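Local coordinates for beta-lactamase-like protein (Koribacter versatilis, PDB 6B9V) that probably acts as a manganese-containing diphosphatase of the PhnP family, cleaving reactive FAD photoproducts, at residues L50-T55 with K69-I74. Sequence-based numbering, arbitrary orientation.
Sequences LVLIDT and KKIDAI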
loop_
_atom_site.group_PDB
_atom_site.type_symbol
_atom_site.label_atom_id
_atom_site.label_comp_id
_atom_site.label_asym_id
_atom_site.label_seq_id
_atom_site.Cartn_x
_atom_site.Cartn_y
_atom_site.Cartn_z
ATOM N N LEU A 50 -16.497 -12.305 -8.497
ATOM C CA LEU A 50 -15.164 -11.729 -8.646
ATOM C C LEU A 50 -14.163 -12.484 -7.768
ATOM O O LEU A 50 -14.316 -12.548 -6.544
ATOM C CB LEU A 50 -15.185 -10.236 -8.287
ATOM C CG LEU A 50 -13.980 -9.330 -8.597
ATOM C CD1 LEU A 50 -14.402 -7.863 -8.508
ATOM C CD2 LEU A 50 -12.808 -9.587 -7.654
ATOM N N VAL A 51 -13.134 -13.039 -8.401
ATOM C CA VAL A 51 -12.095 -13.782 -7.697
ATOM C C VAL A 51 -10.777 -13.045 -7.846
ATOM O O VAL A 51 -10.362 -12.724 -8.949
ATOM C CB VAL A 51 -11.976 -15.223 -8.222
ATOM C CG1 VAL A 51 -10.801 -15.944 -7.570
ATOM C CG2 VAL A 51 -13.297 -15.984 -7.961
ATOM N N LEU A 52 -10.149 -12.734 -6.719
ATOM C CA LEU A 52 -8.927 -11.945 -6.707
ATOM C C LEU A 52 -7.725 -12.847 -6.486
ATOM O O LEU A 52 -7.749 -13.704 -5.604
ATOM C CB LEU A 52 -8.998 -10.880 -5.606
ATOM C CG LEU A 52 -7.760 -10.030 -5.357
ATOM C CD1 LEU A 52 -7.457 -9.164 -6.569
ATOM C CD2 LEU A 52 -7.973 -9.171 -4.110
ATOM N N ILE A 53 -6.671 -12.651 -7.272
ATOM C CA ILE A 53 -5.450 -13.409 -7.055
ATOM C C ILE A 53 -4.419 -12.447 -6.504
ATOM O O ILE A 53 -3.947 -11.554 -7.230
ATOM C CB ILE A 53 -4.922 -14.096 -8.348
ATOM C CG1 ILE A 53 -5.973 -15.061 -8.906
ATOM C CG2 ILE A 53 -3.626 -14.855 -8.054
ATOM C CD1 ILE A 53 -5.510 -15.827 -10.143
ATOM N N ASP A 54 -4.130 -12.636 -5.210
ATOM C CA ASP A 54 -3.147 -11.873 -4.408
ATOM C C ASP A 54 -3.664 -10.487 -3.996
ATOM O O ASP A 54 -4.452 -9.864 -4.695
ATOM C CB ASP A 54 -1.802 -11.747 -5.152
ATOM C CG ASP A 54 -1.030 -13.072 -5.190
ATOM O OD1 ASP A 54 -1.350 -13.972 -4.384
ATOM O OD2 ASP A 54 -0.103 -13.217 -6.013
ATOM N N THR A 55 -3.226 -10.023 -2.830
ATOM C CA THR A 55 -3.614 -8.704 -2.350
ATOM C C THR A 55 -2.368 -7.861 -2.153
ATOM O O THR A 55 -1.763 -7.891 -1.080
ATOM C CB THR A 55 -4.400 -8.774 -1.024
ATOM O OG1 THR A 55 -3.642 -9.499 -0.053
ATOM C CG2 THR A 55 -5.764 -9.452 -1.236
ATOM N N LYS A 69 -16.615 -3.482 -5.792
ATOM C CA LYS A 69 -17.573 -3.229 -4.718
ATOM C C LYS A 69 -17.754 -4.463 -3.837
ATOM O O LYS A 69 -18.353 -4.392 -2.770
ATOM C CB LYS A 69 -18.930 -2.809 -5.296
ATOM C CG LYS A 69 -18.901 -1.551 -6.159
ATOM C CD LYS A 69 -18.836 -0.289 -5.305
ATOM C CE LYS A 69 -18.822 0.973 -6.161
ATOM N NZ LYS A 69 -18.687 2.207 -5.333
ATOM N N LYS A 70 -17.254 -5.601 -4.306
ATOM C CA LYS A 70 -17.416 -6.869 -3.607
ATOM C C LYS A 70 -16.383 -7.881 -4.102
ATOM O O LYS A 70 -16.116 -7.968 -5.302
ATOM C CB LYS A 70 -18.835 -7.418 -3.809
ATOM C CG LYS A 70 -19.099 -8.746 -3.117
ATOM C CD LYS A 70 -20.572 -9.133 -3.180
ATOM C CE LYS A 70 -20.819 -10.480 -2.502
ATOM N NZ LYS A 70 -22.275 -10.788 -2.455
ATOM N N ILE A 71 -15.808 -8.637 -3.176
ATOM C CA ILE A 71 -14.887 -9.714 -3.524
ATOM C C ILE A 71 -15.471 -11.040 -3.068
ATOM O O ILE A 71 -15.784 -11.204 -1.893
ATOM C CB ILE A 71 -13.508 -9.531 -2.874
ATOM C CG1 ILE A 71 -12.863 -8.213 -3.313
ATOM C CG2 ILE A 71 -12.608 -10.731 -3.212
ATOM C CD1 ILE A 71 -11.674 -7.811 -2.438
ATOM N N ASP A 72 -15.622 -11.993 -3.984
ATOM C CA ASP A 72 -16.234 -13.258 -3.599
ATOM C C ASP A 72 -15.242 -14.277 -3.058
ATOM O O ASP A 72 -15.602 -15.129 -2.249
ATOM C CB ASP A 72 -17.017 -13.827 -4.779
ATOM C CG ASP A 72 -18.169 -12.912 -5.178
ATOM O OD1 ASP A 72 -19.222 -12.954 -4.498
ATOM O OD2 ASP A 72 -18.001 -12.116 -6.131
ATOM N N ALA A 73 -14.003 -14.200 -3.512
ATOM C CA ALA A 73 -12.966 -15.070 -2.998
ATOM C C ALA A 73 -11.610 -14.455 -3.306
ATOM O O ALA A 73 -11.453 -13.734 -4.297
ATOM C CB ALA A 73 -13.088 -16.482 -3.609
ATOM N N ILE A 74 -10.639 -14.721 -2.435
ATOM C CA ILE A 74 -9.259 -14.319 -2.667
ATOM C C ILE A 74 -8.374 -15.557 -2.684
ATOM O O ILE A 74 -8.468 -16.419 -1.804
ATOM C CB ILE A 74 -8.762 -13.332 -1.586
ATOM C CG1 ILE A 74 -9.658 -12.087 -1.572
ATOM C CG2 ILE A 74 -7.273 -12.981 -1.812
ATOM C CD1 ILE A 74 -9.381 -11.117 -0.456
#
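Lys70 meets Leu50 through its carbonyl: with Leu50 CG anti to the backbone N (chi1 -169°) and chi2 also extended, Leu50 CD1 comes to 3.6 Å from Lys70 O. Ile71, still ahead of the strand, brings its CD1 to within 4.3 Å of Leu52 CD2. Asp72 grips Leu50 twice. Its amide N donates to Leu50 O at 2.9 Å. Its carboxylate OD2 accepts Leu50 N at 2.8 Å, on the anti side and somewhat out of the carboxylate plane. Ala73 opens the parallel pairing of strands 49-53 and 73-75. Its N makes a second, weak bond to Leu50 O (3.5 Å). Its O takes an almost straight bond from Leu52 N (173° at the hydrogen). Ile74 sits on the Leu52 face; its CG1 touches Leu52 CD2 and its CG2 meets Thr55 CG2 at 3.9 Å, the two side chains crossing at about a right angle. Thr55 OG1 is hydrogen-bonded to Tyr76 OH. The two parallel strands are joined by a beta-alpha-beta crossover through helix 59-66, in a metallo-beta-lactamase fold. Asp72 thus supplies a side-chain acceptor for Leu50 N where the regular ladder has not yet begun; the contact ends apolar at Thr55, its side chain about 7 Å from that of manganese ligand His83.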